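PDB 2CO7: putative fimbriae assembly chaperone from Salmonella typhimurium, which probably acts as a periplasmic chaperone that folds and escorts fimbrial subunits to their site of assembly, as other members of the pilus chaperone family do. Local coordinates for residues B[55-60]-B[91-96]. Residues are numbered along the deposited sequence; the frame is centred on the assembly and turned at random.
Sequences SPAPFL and TLQWVC
Gln93 reaches from strand 91-100 to Ala57 and Phe59, and its side chain takes part in every contact between the two segments. Its CB leaves the backbone toward segment 55-60, and CG, anti to the carbonyl carbon (chi1 -73°), lies 3.6 Å from the methyl CB of Ala57. CG also approaches the Phe59 ring, 3.8 Å from CE2. There the chain bends at chi2 (75°), turning the amide across the ring, with CD approaching it obliquely. CD comes to 3.4 Å from Phe59 CE2, with ring and amide planes 51° apart. At the tip the amide straddles the same ring carbon: OE1 lies 3.5 Å from Phe59 CE2 and, more distantly, borders CD of Pro58, while NE2 sits 3.7 Å from Phe59 CE2 and somewhat farther from CZ.

No hydrogen bond joins the two segments. The amide is held by its own strand and the neighbouring one: NE2 donates to the backbone O of Leu128 on strand 116-131 and makes a weak, bent bond to Thr91 O at 3.2 Å. These bonds probably fix the rotation of the buried amide, while the whole amide packs against Phe59. Across the contact, Pro58 centres an inverse gamma turn that leads into strand 59-68, and the Phe59 ring meets Tyr23 edge-to-face. The interaction thus joins the loop and first residues of strand 59-68 to strand 91-100, with strand 42-50 lying between them in the sheet order, within the immunoglobulin-like PapD-type N-terminal domain of pilus chaperones.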
loop_
_atom_site.group_PDB
_atom_site.type_symbol
_atom_site.label_atom_id
_atom_site.label_comp_id
_atom_site.label_asym_id
_atom_site.label_seq_id
_atom_site.Cartn_x
_atom_site.Cartn_y
_atom_site.Cartn_z
ATOM N N SER B 55 3.832 -10.633 -10.087
ATOM C CA SER B 55 4.476 -11.877 -10.463
ATOM C C SER B 55 4.643 -12.711 -9.174
ATOM O O SER B 55 4.701 -12.144 -8.074
ATOM C CB SER B 55 5.843 -11.583 -11.092
ATOM O OG SER B 55 5.756 -11.044 -12.414
ATOM N N PRO B 56 4.761 -14.042 -9.309
ATOM C CA PRO B 56 5.022 -14.871 -8.127
ATOM C C PRO B 56 6.416 -14.673 -7.541
ATOM O O PRO B 56 7.358 -14.220 -8.233
ATOM C CB PRO B 56 4.922 -16.321 -8.667
ATOM C CG PRO B 56 4.260 -16.195 -10.061
ATOM C CD PRO B 56 4.693 -14.838 -10.560
ATOM N N ALA B 57 6.548 -15.017 -6.264
ATOM C CA ALA B 57 7.834 -14.946 -5.561
ATOM C C ALA B 57 8.076 -16.284 -4.871
ATOM O O ALA B 57 7.103 -16.992 -4.543
ATOM C CB ALA B 57 7.814 -13.823 -4.527
ATOM N N PRO B 58 9.359 -16.660 -4.687
ATOM C CA PRO B 58 9.691 -17.995 -4.180
ATOM C C PRO B 58 9.585 -18.021 -2.656
ATOM O O PRO B 58 10.560 -18.396 -1.966
ATOM C CB PRO B 58 11.152 -18.167 -4.621
ATOM C CG PRO B 58 11.711 -16.783 -4.617
ATOM C CD PRO B 58 10.569 -15.861 -4.995
ATOM N N PHE B 59 8.440 -17.576 -2.137
ATOM C CA PHE B 59 8.213 -17.623 -0.690
ATOM C C PHE B 59 6.840 -18.155 -0.412
ATOM O O PHE B 59 5.943 -17.994 -1.231
ATOM C CB PHE B 59 8.305 -16.246 -0.072
ATOM C CG PHE B 59 9.679 -15.646 -0.124
ATOM C CD1 PHE B 59 10.502 -15.688 1.006
ATOM C CD2 PHE B 59 10.147 -15.041 -1.293
ATOM C CE1 PHE B 59 11.797 -15.134 0.981
ATOM C CE2 PHE B 59 11.448 -14.491 -1.344
ATOM C CZ PHE B 59 12.265 -14.536 -0.193
ATOM N N LEU B 60 6.673 -18.747 0.766
ATOM C CA LEU B 60 5.382 -19.215 1.199
ATOM C C LEU B 60 5.104 -18.593 2.551
ATOM O O LEU B 60 6.011 -18.422 3.362
ATOM C CB LEU B 60 5.371 -20.732 1.274
ATOM C CG LEU B 60 4.849 -21.558 0.085
ATOM C CD1 LEU B 60 4.869 -20.843 -1.217
ATOM C CD2 LEU B 60 5.578 -22.923 -0.038
ATOM N N THR B 91 16.779 -8.436 -3.019
ATOM C CA THR B 91 15.659 -8.695 -3.902
ATOM C C THR B 91 14.421 -8.389 -3.086
ATOM O O THR B 91 14.277 -8.871 -1.964
ATOM C CB THR B 91 15.582 -10.170 -4.383
ATOM O OG1 THR B 91 16.727 -10.488 -5.186
ATOM C CG2 THR B 91 14.312 -10.376 -5.250
ATOM N N LEU B 92 13.554 -7.555 -3.643
ATOM C CA LEU B 92 12.375 -7.105 -2.928
ATOM C C LEU B 92 11.169 -7.933 -3.346
ATOM O O LEU B 92 11.012 -8.259 -4.532
ATOM C CB LEU B 92 12.116 -5.622 -3.224
ATOM C CG LEU B 92 10.961 -5.112 -2.340
ATOM C CD1 LEU B 92 11.272 -3.761 -1.669
ATOM C CD2 LEU B 92 9.704 -5.055 -3.136
ATOM N N GLN B 93 10.345 -8.284 -2.368
ATOM C CA GLN B 93 9.018 -8.875 -2.598
ATOM C C GLN B 93 8.007 -8.062 -1.752
ATOM O O GLN B 93 8.389 -7.163 -0.973
ATOM C CB GLN B 93 9.009 -10.332 -2.062
ATOM C CG GLN B 93 9.728 -11.378 -2.806
ATOM C CD GLN B 93 11.244 -11.356 -2.681
ATOM O OE1 GLN B 93 11.897 -11.847 -3.545
ATOM N NE2 GLN B 93 11.788 -10.828 -1.580
ATOM N N TRP B 94 6.727 -8.418 -1.858
ATOM C CA TRP B 94 5.699 -7.845 -1.023
ATOM C C TRP B 94 4.925 -8.964 -0.349
ATOM O O TRP B 94 4.470 -9.888 -1.019
ATOM C CB TRP B 94 4.705 -7.065 -1.873
ATOM C CG TRP B 94 5.304 -5.849 -2.500
ATOM C CD1 TRP B 94 5.911 -5.763 -3.750
ATOM C CD2 TRP B 94 5.410 -4.559 -1.910
ATOM N NE1 TRP B 94 6.370 -4.477 -3.955
ATOM C CE2 TRP B 94 6.090 -3.723 -2.846
ATOM C CE3 TRP B 94 5.035 -4.030 -0.668
ATOM C CZ2 TRP B 94 6.336 -2.361 -2.601
ATOM C CZ3 TRP B 94 5.263 -2.643 -0.431
ATOM C CH2 TRP B 94 5.944 -1.851 -1.389
ATOM N N VAL B 95 4.767 -8.850 0.960
ATOM C CA VAL B 95 3.932 -9.777 1.731
ATOM C C VAL B 95 2.638 -9.001 2.035
ATOM O O VAL B 95 2.670 -7.960 2.666
ATOM C CB VAL B 95 4.685 -10.370 2.984
ATOM C CG1 VAL B 95 5.166 -9.292 3.998
ATOM C CG2 VAL B 95 3.824 -11.403 3.693
ATOM N N CYS B 96 1.520 -9.557 1.564
ATOM C CA CYS B 96 0.226 -8.894 1.604
ATOM C C CYS B 96 -0.746 -9.711 2.445
ATOM O O CYS B 96 -0.754 -10.940 2.393
ATOM C CB CYS B 96 -0.325 -8.791 0.204
ATOM S SG CYS B 96 0.579 -7.658 -0.875
#